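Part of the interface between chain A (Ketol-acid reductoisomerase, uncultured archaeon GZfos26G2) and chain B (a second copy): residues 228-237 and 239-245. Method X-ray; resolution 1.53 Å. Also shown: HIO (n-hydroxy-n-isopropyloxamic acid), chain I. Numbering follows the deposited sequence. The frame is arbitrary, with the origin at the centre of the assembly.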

# COMPACT_ATOMS: atom_id res chain seq x y z
N ALA A 228 5.04 -11.87 11.68
CA ALA A 228 5.80 -10.89 10.97
C ALA A 228 5.23 -10.60 9.64
O ALA A 228 5.14 -9.45 9.22
N TYR A 229 4.73 -11.62 8.93
CA TYR A 229 4.00 -11.35 7.67
C TYR A 229 2.73 -10.53 7.75
O TYR A 229 2.55 -9.61 6.98
N PHE A 230 1.84 -10.85 8.69
CA PHE A 230 0.61 -10.16 8.81
C PHE A 230 0.91 -8.69 9.22
O PHE A 230 0.28 -7.76 8.76
N GLU A 231 1.85 -8.52 10.13
CA GLU A 231 2.20 -7.17 10.63
C GLU A 231 2.88 -6.33 9.57
O GLU A 231 2.58 -5.15 9.48
N CYS A 232 3.90 -6.85 8.88
CA CYS A 232 4.77 -6.03 8.04
C CYS A 232 4.35 -5.99 6.57
O CYS A 232 4.76 -5.11 5.86
N VAL A 233 3.60 -6.99 6.11
CA VAL A 233 3.22 -7.07 4.70
C VAL A 233 1.73 -7.03 4.47
O VAL A 233 1.25 -6.10 3.80
N HIS A 234 0.94 -7.96 5.03
CA HIS A 234 -0.48 -7.96 4.75
C HIS A 234 -1.16 -6.63 5.19
O HIS A 234 -1.92 -6.06 4.46
N GLU A 235 -0.78 -6.11 6.35
CA GLU A 235 -1.43 -4.88 6.85
C GLU A 235 -0.98 -3.63 6.09
O GLU A 235 -1.69 -2.64 6.03
N MET A 236 0.15 -3.70 5.41
CA MET A 236 0.63 -2.52 4.68
C MET A 236 -0.36 -2.03 3.65
O MET A 236 -0.56 -0.80 3.47
N LYS A 237 -1.03 -2.97 2.99
CA LYS A 237 -2.04 -2.58 2.02
C LYS A 237 -3.21 -1.86 2.63
O LYS A 237 -3.80 -0.90 2.07
N ILE B 239 1.20 -0.41 -6.16
CA ILE B 239 2.31 -1.36 -6.00
C ILE B 239 2.06 -2.26 -4.80
O ILE B 239 2.22 -3.52 -4.91
N VAL B 240 1.67 -1.67 -3.67
CA VAL B 240 1.38 -2.50 -2.53
C VAL B 240 0.26 -3.55 -2.78
O VAL B 240 0.31 -4.69 -2.25
N ASP B 241 -0.77 -3.20 -3.58
CA ASP B 241 -1.84 -4.13 -3.88
C ASP B 241 -1.29 -5.40 -4.54
O ASP B 241 -1.80 -6.49 -4.27
N LEU B 242 -0.26 -5.24 -5.36
CA LEU B 242 0.33 -6.42 -6.06
C LEU B 242 1.02 -7.31 -5.05
O LEU B 242 0.88 -8.52 -5.12
N VAL B 243 1.74 -6.73 -4.10
CA VAL B 243 2.41 -7.52 -3.01
C VAL B 243 1.36 -8.24 -2.13
O VAL B 243 1.49 -9.39 -1.77
N TRP B 244 0.31 -7.52 -1.74
CA TRP B 244 -0.74 -8.06 -0.93
C TRP B 244 -1.39 -9.33 -1.64
O TRP B 244 -1.81 -10.22 -0.96
N GLN B 245 -1.54 -9.24 -2.98
CA GLN B 245 -2.17 -10.30 -3.79
C GLN B 245 -1.22 -11.50 -3.98
O GLN B 245 -1.68 -12.64 -3.88

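Where two helices meet at a subunit interface, the apolar parts of the side chains can fill the space between the backbones, but each buried polar atom still needs a partner. Two copies of ketol-acid reductoisomerase give a compact example. The helix axes approach to 8.7 Å with their N-to-C directions 124° apart, and the two stretches together bury 460 Å². Backbones come nearest at two places, where the CA atoms of His234(A) and Trp244(B), and those of Lys237(A) and Val240(B), each lie 5.7 Å apart.

Lys237(A) and Val240(B) direct their CA-to-CB bonds toward the opposite stretch. Val240(B), in the t rotamer, brings CG1 to 3.5 Å from CA of Lys237(A) and to 3.9 Å from CG of Met236(A), so that this one methyl packs against both backbone and side chain of the facing helix. Met236(A) leaves sideways with chi1 t and chi2 p, and its end leads away. A second apolar contact lies further along, where Val233(A) and Val243(B), both t and both sideways, meet with their CG1 atoms 3.7 Å apart.

Lys237(A) shows how a long side chain can serve both apolar and polar needs. Its chi1 is t, while chi2 sits between wells at -96°. CB of Lys237(A) lies over the face of the Trp244(B) five-membered ring, 3.7 Å from the centroid, a CH-pi contact. The far end carries the charge: NZ of Lys237(A) donates a hydrogen bond to OD1 of Asp241(B) at 2.9 Å, within a salt bridge. Asp241(B) is m and starts sideways, but its end comes nearer to the lysine. The carboxylate is satisfied at both oxygens, since OD2 is hydrogen-bonded to a residue adjoining one of the stretches; NZ also has a partner elsewhere in the structure. NZ of Lys237(A) also stands 5.2 Å from the centroid of the Trp244(B) six-membered ring, at most a weak attraction.

Trp244(B), t with chi2 at 74°, has more of its area covered than any other residue here. It starts sideways, but its end comes nearer, and the indole packs against His234(A), also t. The two rings form an oblique pair, the histidine and five-membered-ring centroids 4.1 Å apart and the planes at 34°. NE1 of Trp244(B) lies over one face of the imidazole, 3.3 Å from ND1 of His234(A), but the angle is too poor for a hydrogen bond. NE1 of Trp244(B) is also 3.1 Å from O of His234(A), where the geometry leaves a hydrogen bond open.

ND1 finds its partner in water instead. Water 1 is 2.8 Å from ND1 of His234(A) and 2.7 Å from OH of Tyr229(A), and donates to O of Trp244(B) at 2.9 Å, thus bridging the subunits through three hydrogen bonds. Tyr229(A), t, reaches this site with the end of its ring, and its OH has a further partner elsewhere in the structure. Glu235(A) points away from the contact; its OE2 instead approaches O3 of the bound HIO to 2.5 Å.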

# COMPACT_ATOMS: atom_id res chain seq x y z
CB ALA A 228 7.25 -11.29 10.88
CB TYR A 229 3.72 -12.71 6.89
CG TYR A 229 3.03 -12.42 5.58
CD1 TYR A 229 1.67 -12.47 5.44
CD2 TYR A 229 3.75 -12.26 4.44
CE1 TYR A 229 1.04 -12.13 4.26
CE2 TYR A 229 3.16 -11.96 3.26
CZ TYR A 229 1.84 -11.90 3.15
OH TYR A 229 1.30 -11.59 1.93
CB PHE A 230 -0.24 -10.78 9.86
CG PHE A 230 -0.92 -12.10 9.43
CD1 PHE A 230 -1.41 -12.26 8.13
CD2 PHE A 230 -1.10 -13.10 10.31
CE1 PHE A 230 -2.09 -13.44 7.73
CE2 PHE A 230 -1.73 -14.30 9.94
CZ PHE A 230 -2.22 -14.43 8.67
CB GLU A 231 3.11 -7.26 11.84
CG GLU A 231 3.46 -5.95 12.48
CD GLU A 231 2.32 -5.28 13.18
OE1 GLU A 231 1.45 -5.95 13.75
OE2 GLU A 231 2.23 -4.03 13.16
CB CYS A 232 6.21 -6.51 8.13
SG CYS A 232 7.00 -6.41 9.74
CB VAL A 233 3.82 -8.36 4.04
CG1 VAL A 233 3.49 -8.38 2.54
CG2 VAL A 233 5.32 -8.43 4.28
CB HIS A 234 -1.16 -9.14 5.44
CG HIS A 234 -2.57 -9.32 5.07
ND1 HIS A 234 -2.94 -10.06 3.95
CD2 HIS A 234 -3.73 -8.85 5.61
CE1 HIS A 234 -4.26 -9.98 3.80
NE2 HIS A 234 -4.77 -9.35 4.84
CB GLU A 235 -1.18 -4.73 8.33
CG GLU A 235 -2.12 -3.69 8.94
CD GLU A 235 -2.09 -3.64 10.44
OE1 GLU A 235 -1.51 -4.51 11.12
OE2 GLU A 235 -2.70 -2.64 10.98
CB MET A 236 1.94 -2.83 4.03
CG MET A 236 2.63 -1.69 3.30
SD MET A 236 3.19 -0.36 4.44
CE MET A 236 4.77 -1.02 4.80
CB LYS A 237 -2.51 -3.86 1.27
CG LYS A 237 -3.60 -3.65 0.21
CD LYS A 237 -5.02 -3.91 0.71
CE LYS A 237 -5.97 -4.09 -0.46
NZ LYS A 237 -6.18 -2.84 -1.25
CB ILE B 239 3.65 -0.62 -5.86
CG1 ILE B 239 3.93 0.20 -7.11
CG2 ILE B 239 4.73 -1.57 -5.46
CD1 ILE B 239 4.01 -0.63 -8.36
CB VAL B 240 1.14 -1.66 -1.25
CG1 VAL B 240 0.80 -2.51 -0.05
CG2 VAL B 240 2.39 -0.88 -0.91
CB ASP B 241 -2.91 -3.47 -4.81
CG ASP B 241 -3.85 -2.51 -4.05
OD1 ASP B 241 -3.77 -2.45 -2.80
OD2 ASP B 241 -4.70 -1.90 -4.76
CB LEU B 242 1.28 -6.01 -7.15
CG LEU B 242 0.55 -5.49 -8.40
CD1 LEU B 242 1.52 -4.72 -9.19
CD2 LEU B 242 -0.09 -6.67 -9.15
CB VAL B 243 3.31 -6.61 -2.13
CG1 VAL B 243 4.02 -7.43 -1.01
CG2 VAL B 243 4.37 -5.93 -2.95
CB TRP B 244 -1.79 -7.01 -0.76
CG TRP B 244 -2.83 -7.25 0.32
CD1 TRP B 244 -2.65 -7.13 1.65
CD2 TRP B 244 -4.23 -7.48 0.12
NE1 TRP B 244 -3.83 -7.32 2.31
CE2 TRP B 244 -4.81 -7.56 1.40
CE3 TRP B 244 -5.03 -7.71 -1.01
CZ2 TRP B 244 -6.15 -7.79 1.58
CZ3 TRP B 244 -6.33 -7.96 -0.85
CH2 TRP B 244 -6.90 -8.00 0.44
CB GLN B 245 -2.53 -9.78 -5.14
CG GLN B 245 -3.80 -8.94 -5.17
CD GLN B 245 -3.84 -8.04 -6.44
OE1 GLN B 245 -3.09 -8.25 -7.46
NE2 GLN B 245 -4.73 -7.03 -6.39
C1 HIO I . -2.87 0.74 15.86
O11 HIO I . -2.46 0.81 16.99
O12 HIO I . -3.68 1.47 15.31
C2 HIO I . -2.44 -0.52 15.13
O2 HIO I . -2.09 -1.50 15.84
N3 HIO I . -2.47 -0.69 13.84
O3 HIO I . -2.41 -2.13 13.44
C4 HIO I . -2.59 0.36 12.84
C41 HIO I . -1.45 0.38 11.82
C42 HIO I . -3.95 0.10 12.21
O HOH W 1 -1.30 -10.89 1.83